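PDB 2CXI: phenylalanyl-tRNA synthetase beta chain from Pyrococcus horikoshii, which forms, with the alpha subunit, the tetramer that attaches phenylalanine to tRNA(Phe) using ATP, its N-terminal part here including the amino acid-editing domain. Local coordinates for residues 25-28 / 29-32; 69-73 / 74-78; 172-176 / 177-181; 210-213 / 214-217. All coordinates share one frame; numbering follows the deposited sequence.

Overall arrangement
The four local contacts follow one another along the chain and fall into two pairs on opposite sides of its centre. Interactions 1 and 2 finish helices 21-30 and 62-72, which lie against each other: the centres of the two contacts are about 13 Å apart, and Tyr-30 packs on Ala-72. Interactions 3 and 4 both belong to the B3/4 region, with contact centres about 12 Å apart; there Leu-176, Ile-179 and Leu-180 of helix 176-182 close over Met-212 of the 209-217 hairpin, at the end of the large mixed sheet. Between the pairs, centres lie about 36 to 49 Å apart and nothing touches, so two separate regions of this elongated fragment each have their own packing.

Interaction 1 (25-28 / 29-32); sequences EDLV and LYAK
Tyr-30 folds its ring back over the preceding turn, meeting Asp-26 and Leu-27 just where helix 21-30 ends in a Schellman motif. Starting at the root, Tyr-30 CB sits 3.2 Å from Leu-27 O. With CG anti to the carbonyl carbon and beside the backbone N (chi1 -63°), the ring is laid back along the helix. One ring face comes to lie on Asp-26 O, which stands 3.8 Å from the ring plane, over its centre. Farther out, on that same side but beyond the rim, Leu-27 CD1 is 4.0 Å from Tyr-30 CE2, the two side chains passing at a slant. Beyond this turn the ring also meets Tyr-348 and Ala-72. Cut back to alanine, Tyr-30 would probably leave Leu-27 CD1 without its ring neighbour and a gap toward helix 62-72. Two backbone bonds here span three residues: Tyr-30 N bonds only weakly to Leu-27 O, while Ala-31 N reaches Val-28 O at 2.9 Å from above the carbonyl plane. Lys-32, with positive phi (57°), turns the chain out of the helix and sends its NZ to a salt bridge with Asp-53. The inner bond of the motif joins Lys-32 N to Leu-29 O at 3.0 Å.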
loop_
_atom_site.group_PDB
_atom_site.type_symbol
_atom_site.label_atom_id
_atom_site.label_comp_id
_atom_site.label_asym_id
_atom_site.label_seq_id
_atom_site.Cartn_x
_atom_site.Cartn_y
_atom_site.Cartn_z
ATOM N N GLU A 25 17.223 -10.597 -52.533
ATOM C CA GLU A 25 16.479 -9.846 -53.536
ATOM C C GLU A 25 15.074 -10.357 -53.609
ATOM O O GLU A 25 14.174 -9.555 -53.742
ATOM C CB GLU A 25 17.114 -10.001 -54.928
ATOM C CG GLU A 25 18.490 -9.370 -55.014
ATOM C CD GLU A 25 18.460 -7.872 -55.211
ATOM O OE1 GLU A 25 17.394 -7.296 -55.501
ATOM O OE2 GLU A 25 19.526 -7.264 -55.061
ATOM N N ASP A 26 14.878 -11.669 -53.534
ATOM C CA ASP A 26 13.504 -12.224 -53.502
ATOM C C ASP A 26 12.825 -12.071 -52.135
ATOM O O ASP A 26 11.610 -11.855 -52.040
ATOM C CB ASP A 26 13.495 -13.708 -53.907
ATOM C CG ASP A 26 14.093 -13.919 -55.308
ATOM O OD1 ASP A 26 13.831 -13.098 -56.206
ATOM O OD2 ASP A 26 14.861 -14.832 -55.575
ATOM N N LEU A 27 13.625 -12.229 -51.083
ATOM C CA LEU A 27 13.125 -12.200 -49.719
ATOM C C LEU A 27 12.448 -10.885 -49.366
ATOM O O LEU A 27 11.378 -10.884 -48.744
ATOM C CB LEU A 27 14.299 -12.427 -48.747
ATOM C CG LEU A 27 14.413 -13.808 -48.105
ATOM C CD1 LEU A 27 13.946 -15.009 -48.928
ATOM C CD2 LEU A 27 15.804 -13.990 -47.489
ATOM N N VAL A 28 13.079 -9.775 -49.718
ATOM C CA VAL A 28 12.533 -8.478 -49.322
ATOM C C VAL A 28 11.086 -8.283 -49.839
ATOM O O VAL A 28 10.261 -7.721 -49.132
ATOM C CB VAL A 28 13.444 -7.285 -49.668
ATOM C CG1 VAL A 28 14.809 -7.381 -48.926
ATOM C CG2 VAL A 28 13.665 -7.134 -51.203
ATOM N N LEU A 29 10.795 -8.765 -51.049
ATOM C CA LEU A 29 9.451 -8.636 -51.631
ATOM C C LEU A 29 8.402 -9.384 -50.786
ATOM O O LEU A 29 7.250 -8.951 -50.686
ATOM C CB LEU A 29 9.444 -9.112 -53.096
ATOM C CG LEU A 29 10.562 -8.516 -53.974
ATOM C CD1 LEU A 29 10.713 -9.165 -55.368
ATOM C CD2 LEU A 29 10.418 -6.965 -54.091
ATOM N N TYR A 30 8.806 -10.494 -50.154
ATOM C CA TYR A 30 7.932 -11.203 -49.209
ATOM C C TYR A 30 7.497 -10.310 -48.030
ATOM O O TYR A 30 6.432 -10.522 -47.438
ATOM C CB TYR A 30 8.615 -12.485 -48.659
ATOM C CG TYR A 30 8.937 -13.555 -49.694
ATOM C CD1 TYR A 30 8.254 -13.606 -50.921
ATOM C CD2 TYR A 30 9.900 -14.543 -49.431
ATOM C CE1 TYR A 30 8.557 -14.598 -51.882
ATOM C CE2 TYR A 30 10.211 -15.524 -50.371
ATOM C CZ TYR A 30 9.530 -15.546 -51.589
ATOM O OH TYR A 30 9.816 -16.521 -52.526
ATOM N N ALA A 31 8.337 -9.335 -47.663
ATOM C CA ALA A 31 8.012 -8.428 -46.550
ATOM C C ALA A 31 7.395 -7.125 -47.062
ATOM O O ALA A 31 7.376 -6.109 -46.358
ATOM C CB ALA A 31 9.255 -8.120 -45.758
ATOM N N LYS A 32 6.928 -7.149 -48.307
ATOM C CA LYS A 32 6.324 -5.971 -48.957
ATOM C C LYS A 32 7.282 -4.780 -48.958
ATOM O O LYS A 32 6.883 -3.624 -48.794
ATOM C CB LYS A 32 4.963 -5.597 -48.338
ATOM C CG LYS A 32 4.020 -6.794 -48.100
ATOM C CD LYS A 32 2.626 -6.317 -47.628
ATOM C CE LYS A 32 1.918 -5.533 -48.716
ATOM N NZ LYS A 32 0.536 -5.199 -48.255
#

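Interaction 2 (69-73 / 74-78); sequences IKWAL and GIEKG
Trp-71 and Glu-76 press together where a Schellman motif ends helix 62-72 and the chain doubles back over the indole. This is the tight part. Glu-76 CB sits 3.4 Å from the centroid of the six-membered ring, only 7° off its normal, a clear CH-pi contact. Lys-77 N lies over the same face, and near the ring edge, a little out of the plane, Trp-71 NE1 donates to Gly-78 O at 2.7 Å. A leucine in place of Trp-71 would probably leave Gly-78 O without this donor and let residues 76-78 come away from the helix end. The turn itself is made by Gly-74, whose positive phi (72°) allows Ile-75 N to bond Lys-70 O at 2.7 Å and Gly-74 N to bond Trp-71 O. A water also donates to Trp-71 O and Glu-76 O, bridging the helix end and the chain that follows it. The outer side is looser. Glu-76 bends at chi2 (-78°), carrying its carboxylate off the ring into an exposed position; Lys-70 NZ stays 5.6 Å from Glu-76 OE2 and pairs with Glu-256 instead. Leu-73 and Ile-75 run side by side, their CD1 atoms 4.1 Å apart.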
loop_
_atom_site.group_PDB
_atom_site.type_symbol
_atom_site.label_atom_id
_atom_site.label_comp_id
_atom_site.label_asym_id
_atom_site.label_seq_id
_atom_site.Cartn_x
_atom_site.Cartn_y
_atom_site.Cartn_z
ATOM N N ILE A 69 8.908 -12.840 -43.560
ATOM C CA ILE A 69 9.726 -13.823 -44.278
ATOM C C ILE A 69 9.586 -15.225 -43.681
ATOM O O ILE A 69 9.531 -16.207 -44.422
ATOM C CB ILE A 69 11.181 -13.330 -44.377
ATOM C CG1 ILE A 69 11.222 -12.086 -45.265
ATOM C CG2 ILE A 69 12.139 -14.433 -44.942
ATOM C CD1 ILE A 69 12.570 -11.304 -45.145
ATOM N N LYS A 70 9.569 -15.334 -42.353
ATOM C CA LYS A 70 9.406 -16.659 -41.724
ATOM C C LYS A 70 8.097 -17.318 -42.190
ATOM O O LYS A 70 8.067 -18.523 -42.482
ATOM C CB LYS A 70 9.446 -16.582 -40.177
ATOM C CG LYS A 70 10.899 -16.472 -39.610
ATOM C CD LYS A 70 10.953 -16.638 -38.099
ATOM C CE LYS A 70 10.363 -15.434 -37.390
ATOM N NZ LYS A 70 10.781 -15.505 -35.917
ATOM N N TRP A 71 7.014 -16.540 -42.240
ATOM C CA TRP A 71 5.726 -17.040 -42.733
ATOM C C TRP A 71 5.762 -17.353 -44.237
ATOM O O TRP A 71 5.280 -18.417 -44.686
ATOM C CB TRP A 71 4.598 -16.036 -42.389
ATOM C CG TRP A 71 3.810 -16.444 -41.179
ATOM C CD1 TRP A 71 2.580 -17.003 -41.172
ATOM C CD2 TRP A 71 4.203 -16.310 -39.796
ATOM N NE1 TRP A 71 2.168 -17.234 -39.868
ATOM C CE2 TRP A 71 3.147 -16.806 -39.008
ATOM C CE3 TRP A 71 5.352 -15.813 -39.143
ATOM C CZ2 TRP A 71 3.206 -16.853 -37.597
ATOM C CZ3 TRP A 71 5.407 -15.841 -37.737
ATOM C CH2 TRP A 71 4.338 -16.359 -36.985
ATOM N N ALA A 72 6.368 -16.471 -45.016
ATOM C CA ALA A 72 6.517 -16.723 -46.458
ATOM C C ALA A 72 7.261 -18.037 -46.732
ATOM O O ALA A 72 6.908 -18.785 -47.641
ATOM C CB ALA A 72 7.228 -15.563 -47.122
ATOM N N LEU A 73 8.279 -18.324 -45.930
ATOM C CA LEU A 73 9.043 -19.550 -46.091
ATOM C C LEU A 73 8.410 -20.745 -45.405
ATOM O O LEU A 73 8.961 -21.828 -45.468
ATOM C CB LEU A 73 10.485 -19.377 -45.556
ATOM C CG LEU A 73 11.281 -18.279 -46.262
ATOM C CD1 LEU A 73 12.602 -17.979 -45.526
ATOM C CD2 LEU A 73 11.480 -18.555 -47.772
ATOM N N GLY A 74 7.304 -20.551 -44.691
ATOM C CA GLY A 74 6.707 -21.644 -43.940
ATOM C C GLY A 74 7.466 -22.088 -42.709
ATOM O O GLY A 74 7.301 -23.221 -42.280
ATOM N N ILE A 75 8.317 -21.239 -42.138
ATOM C CA ILE A 75 9.011 -21.587 -40.891
ATOM C C ILE A 75 7.983 -21.474 -39.765
ATOM O O ILE A 75 8.005 -22.250 -38.799
ATOM C CB ILE A 75 10.242 -20.678 -40.686
ATOM C CG1 ILE A 75 11.301 -20.947 -41.767
ATOM C CG2 ILE A 75 10.869 -20.824 -39.282
ATOM C CD1 ILE A 75 12.383 -19.827 -41.830
ATOM N N GLU A 76 7.045 -20.535 -39.914
ATOM C CA GLU A 76 5.837 -20.512 -39.103
ATOM C C GLU A 76 4.617 -20.416 -40.037
ATOM O O GLU A 76 4.783 -20.111 -41.221
ATOM C CB GLU A 76 5.853 -19.337 -38.129
ATOM C CG GLU A 76 7.093 -19.257 -37.229
ATOM C CD GLU A 76 7.051 -20.233 -36.059
ATOM O OE1 GLU A 76 6.025 -20.908 -35.850
ATOM O OE2 GLU A 76 8.070 -20.332 -35.335
ATOM N N LYS A 77 3.424 -20.720 -39.516
ATOM C CA LYS A 77 2.184 -20.566 -40.272
ATOM C C LYS A 77 0.984 -20.257 -39.387
ATOM O O LYS A 77 1.026 -20.508 -38.185
ATOM C CB LYS A 77 1.908 -21.738 -41.239
ATOM C CG LYS A 77 1.408 -23.038 -40.636
ATOM C CD LYS A 77 1.148 -24.023 -41.795
ATOM C CE LYS A 77 -0.197 -24.705 -41.654
ATOM N NZ LYS A 77 -0.303 -25.830 -42.636
ATOM N N GLY A 78 -0.060 -19.670 -39.975
ATOM C CA GLY A 78 -1.260 -19.303 -39.212
ATOM C C GLY A 78 -1.064 -18.079 -38.345
ATOM O O GLY A 78 -0.176 -17.270 -38.608
HETATM O O HOH W 1 3.589 -19.959 -43.567
#

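Interaction 3 (172-176 / 177-181); sequences EEMTL and EEILE
Thr-175 and Glu-178 trade bonds across one turn, each side chain taking the other's backbone N-H. Thr-175 OG1 stands between its own backbone N and carbonyl carbon (chi1 71°), which aims it at the start of the helix, where it accepts from Glu-178 N at 3.0 Å. The same rotation leaves CG2 beside the backbone N, 3.8 Å from Glu-178 OE1. Glu-178 replies with a stretched chain: its CG is anti to the carbonyl carbon, chi2 is 179°, and the carboxylate travels back past the threonine. There OE1 accepts from Thr-175 N at 3.0 Å, meeting it on the anti side and 27° out of the carboxylate plane. This is a capping box, with Thr-175 as N-cap of helix 176-182 at the point where short strand 174-175, paired with strand 164-165, gives way to helix. The main-chain bond from Ile-179 N to Thr-175 O spans four residues, as in an alpha helix. Selenomethionine Met-174 crosses the glutamate at about a right angle, where Met-174 CB is 3.5 Å from Glu-178 OE1, and then runs off extended. Its CB also rests 3.9 Å from Ile-179 CG1. That branch lies beside the Ile-179 backbone N, anti to the carbonyl carbon, and is thereby brought to 3.3 Å from Thr-175 O. The Leu-176 side chain instead packs on Tyr-199, Leu-201 and Met-212.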
loop_
_atom_site.group_PDB
_atom_site.type_symbol
_atom_site.label_atom_id
_atom_site.label_comp_id
_atom_site.label_asym_id
_atom_site.label_seq_id
_atom_site.Cartn_x
_atom_site.Cartn_y
_atom_site.Cartn_z
ATOM N N GLU A 172 21.305 19.483 -16.051
ATOM C CA GLU A 172 20.621 20.295 -15.050
ATOM C C GLU A 172 19.134 20.399 -15.373
ATOM O O GLU A 172 18.762 20.501 -16.532
ATOM C CB GLU A 172 21.232 21.733 -15.009
ATOM C CG GLU A 172 20.658 22.635 -13.918
ATOM C CD GLU A 172 20.864 22.011 -12.538
ATOM O OE1 GLU A 172 19.906 21.415 -11.974
ATOM O OE2 GLU A 172 22.000 22.032 -12.041
ATOM N N GLU A 173 18.305 20.452 -14.342
ATOM C CA GLU A 173 16.869 20.638 -14.506
ATOM C C GLU A 173 16.512 22.016 -15.055
ATOM O O GLU A 173 17.208 23.012 -14.777
ATOM C CB GLU A 173 16.168 20.448 -13.158
ATOM C CG GLU A 173 16.325 19.034 -12.652
ATOM C CD GLU A 173 15.398 18.700 -11.514
ATOM O OE1 GLU A 173 15.048 19.647 -10.745
ATOM O OE2 GLU A 173 15.025 17.489 -11.410
HETATM N N MSE A 174 15.435 22.056 -15.841
HETATM C CA MSE A 174 14.868 23.293 -16.368
HETATM C C MSE A 174 13.361 23.205 -16.236
HETATM O O MSE A 174 12.816 22.098 -16.225
HETATM C CB MSE A 174 15.171 23.409 -17.851
HETATM C CG MSE A 174 16.604 23.665 -18.180
HETATM SE SE MSE A 174 16.742 23.527 -20.151
HETATM C CE MSE A 174 18.540 24.405 -20.306
ATOM N N THR A 175 12.671 24.345 -16.180
ATOM C CA THR A 175 11.213 24.310 -16.197
ATOM C C THR A 175 10.721 23.758 -17.537
ATOM O O THR A 175 11.427 23.801 -18.567
ATOM C CB THR A 175 10.562 25.703 -15.971
ATOM O OG1 THR A 175 10.784 26.510 -17.120
ATOM C CG2 THR A 175 11.207 26.467 -14.827
ATOM N N LEU A 176 9.506 23.255 -17.521
ATOM C CA LEU A 176 8.875 22.764 -18.727
ATOM C C LEU A 176 8.860 23.840 -19.798
ATOM O O LEU A 176 9.149 23.580 -20.947
ATOM C CB LEU A 176 7.449 22.293 -18.414
ATOM C CG LEU A 176 7.240 20.874 -17.913
ATOM C CD1 LEU A 176 8.431 20.217 -17.182
ATOM C CD2 LEU A 176 5.929 20.712 -17.217
ATOM N N GLU A 177 8.519 25.053 -19.386
ATOM C CA GLU A 177 8.605 26.232 -20.220
ATOM C C GLU A 177 9.971 26.423 -20.893
ATOM O O GLU A 177 10.049 26.587 -22.112
ATOM C CB GLU A 177 8.231 27.456 -19.369
ATOM C CG GLU A 177 6.791 27.841 -19.540
ATOM C CD GLU A 177 6.494 28.099 -21.003
ATOM O OE1 GLU A 177 5.631 27.396 -21.576
ATOM O OE2 GLU A 177 7.179 28.970 -21.588
ATOM N N GLU A 178 11.041 26.356 -20.099
ATOM C CA GLU A 178 12.406 26.501 -20.599
ATOM C C GLU A 178 12.773 25.391 -21.567
ATOM O O GLU A 178 13.516 25.628 -22.521
ATOM C CB GLU A 178 13.420 26.522 -19.453
ATOM C CG GLU A 178 13.222 27.698 -18.513
ATOM C CD GLU A 178 14.208 27.724 -17.354
ATOM O OE1 GLU A 178 14.479 26.667 -16.719
ATOM O OE2 GLU A 178 14.686 28.843 -17.055
ATOM N N ILE A 179 12.283 24.178 -21.304
ATOM C CA ILE A 179 12.550 23.064 -22.219
ATOM C C ILE A 179 11.920 23.325 -23.589
ATOM O O ILE A 179 12.578 23.148 -24.619
ATOM C CB ILE A 179 12.084 21.709 -21.619
ATOM C CG1 ILE A 179 12.820 21.411 -20.281
ATOM C CG2 ILE A 179 12.324 20.575 -22.624
ATOM C CD1 ILE A 179 12.262 20.131 -19.515
ATOM N N LEU A 180 10.649 23.746 -23.611
ATOM C CA LEU A 180 9.977 24.086 -24.892
ATOM C C LEU A 180 10.742 25.155 -25.663
ATOM O O LEU A 180 10.872 25.083 -26.884
ATOM C CB LEU A 180 8.539 24.526 -24.667
ATOM C CG LEU A 180 7.574 23.456 -24.141
ATOM C CD1 LEU A 180 6.170 23.874 -24.424
ATOM C CD2 LEU A 180 7.846 22.098 -24.813
ATOM N N GLU A 181 11.290 26.117 -24.927
ATOM C CA GLU A 181 12.053 27.227 -25.510
ATOM C C GLU A 181 13.450 26.825 -25.989
ATOM O O GLU A 181 13.826 27.112 -27.114
ATOM C CB GLU A 181 12.124 28.350 -24.464
ATOM C CG GLU A 181 12.653 29.677 -24.958
ATOM C CD GLU A 181 13.218 30.534 -23.821
ATOM O OE1 GLU A 181 12.868 30.296 -22.627
ATOM O OE2 GLU A 181 14.035 31.445 -24.121
#

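Interaction 4 (210-213 / 214-217); sequences LSMP and PIIN
Met-212 O is gripped by two successive amides: Ile-215 N at 2.7 Å, lying in the carbonyl plane, and Ile-216 N more weakly at 3.4 Å. This double hold is a classic beta bulge, Ile-215 and Ile-216 together facing Met-212, and it closes the tight hairpin of strands 209-212 and 216-217. Met-212 and Ile-216 form an antiparallel hydrogen-bonded pair, completed by the straight bond (165° at the hydrogen) from Met-212 N to Ile-216 O, 2.9 Å long. The reversal is a type VIa turn, made by two prolines joined through a cis peptide bond, which brings Pro-213 CA and Pro-214 CA to 2.9 Å of each other. Neither ring nitrogen can donate, so the turn's inward amides begin with Ile-215. Arg-137 NH1 bonds to the carbonyl oxygens of both Pro-214 and Ile-215, tying the turn to the chain just ahead of strand 140-146. Selenomethionine Met-212 starts with CG anti to the backbone N and runs straight until it bends at chi3 (53°), which sets CE 4.0 Å from Ile-215 CG2; the two chains lie alongside each other and point the same way. Its end also meets helix 176-182. On the opposite sheet face, Ser-211 and Asn-217 form a close non-hydrogen-bonded pair, CA to CA 3.9 Å. Beside it, Ser-211 CB is 3.5 Å from Ile-216 O.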
loop_
_atom_site.group_PDB
_atom_site.type_symbol
_atom_site.label_atom_id
_atom_site.label_comp_id
_atom_site.label_asym_id
_atom_site.label_seq_id
_atom_site.Cartn_x
_atom_site.Cartn_y
_atom_site.Cartn_z
ATOM N N LEU A 210 9.965 10.687 -16.118
ATOM C CA LEU A 210 10.328 9.890 -17.280
ATOM C C LEU A 210 10.453 10.725 -18.550
ATOM O O LEU A 210 11.456 10.616 -19.255
ATOM C CB LEU A 210 9.294 8.763 -17.491
ATOM C CG LEU A 210 9.476 7.506 -16.656
ATOM C CD1 LEU A 210 9.071 7.808 -15.178
ATOM C CD2 LEU A 210 8.581 6.411 -17.274
ATOM N N SER A 211 9.437 11.545 -18.840
ATOM C CA SER A 211 9.397 12.297 -20.085
ATOM C C SER A 211 8.322 13.374 -20.016
ATOM O O SER A 211 7.483 13.381 -19.097
ATOM C CB SER A 211 9.091 11.323 -21.247
ATOM O OG SER A 211 7.722 10.884 -21.172
HETATM N N MSE A 212 8.348 14.293 -20.984
HETATM C CA MSE A 212 7.209 15.146 -21.230
HETATM C C MSE A 212 6.641 14.829 -22.615
HETATM O O MSE A 212 7.149 15.369 -23.613
HETATM C CB MSE A 212 7.653 16.624 -21.151
HETATM C CG MSE A 212 6.603 17.594 -21.635
HETATM SE SE MSE A 212 7.088 19.507 -21.304
HETATM C CE MSE A 212 8.753 19.563 -22.102
ATOM N N PRO A 213 5.648 13.918 -22.734
ATOM C CA PRO A 213 5.063 13.647 -24.069
ATOM C C PRO A 213 4.432 14.918 -24.684
ATOM O O PRO A 213 3.866 15.749 -23.946
ATOM C CB PRO A 213 3.999 12.591 -23.786
ATOM C CG PRO A 213 4.479 11.897 -22.510
ATOM C CD PRO A 213 5.054 13.071 -21.688
ATOM N N PRO A 214 4.522 15.107 -25.997
ATOM C CA PRO A 214 5.262 14.260 -26.935
ATOM C C PRO A 214 6.597 14.887 -27.328
ATOM O O PRO A 214 7.003 14.809 -28.506
ATOM C CB PRO A 214 4.335 14.285 -28.169
ATOM C CG PRO A 214 3.802 15.731 -28.178
ATOM C CD PRO A 214 3.762 16.161 -26.701
ATOM N N ILE A 215 7.276 15.493 -26.357
ATOM C CA ILE A 215 8.415 16.391 -26.595
ATOM C C ILE A 215 9.783 15.712 -26.427
ATOM O O ILE A 215 10.537 15.603 -27.386
ATOM C CB ILE A 215 8.303 17.642 -25.674
ATOM C CG1 ILE A 215 6.940 18.364 -25.871
ATOM C CG2 ILE A 215 9.528 18.616 -25.894
ATOM C CD1 ILE A 215 6.639 18.853 -27.356
ATOM N N ILE A 216 10.087 15.210 -25.230
ATOM C CA ILE A 216 11.423 14.673 -24.944
ATOM C C ILE A 216 11.385 13.822 -23.678
ATOM O O ILE A 216 10.609 14.107 -22.753
ATOM C CB ILE A 216 12.447 15.860 -24.752
ATOM C CG1 ILE A 216 13.915 15.380 -24.778
ATOM C CG2 ILE A 216 12.084 16.752 -23.530
ATOM C CD1 ILE A 216 14.322 14.878 -26.164
ATOM N N ASN A 217 12.254 12.817 -23.647
ATOM C CA ASN A 217 12.509 12.020 -22.468
ATOM C C ASN A 217 13.522 12.685 -21.518
ATOM O O ASN A 217 14.222 13.660 -21.886
ATOM C CB ASN A 217 12.942 10.569 -22.853
ATOM C CG ASN A 217 14.135 10.521 -23.813
ATOM O OD1 ASN A 217 14.340 11.427 -24.646
ATOM N ND2 ASN A 217 14.899 9.435 -23.743
#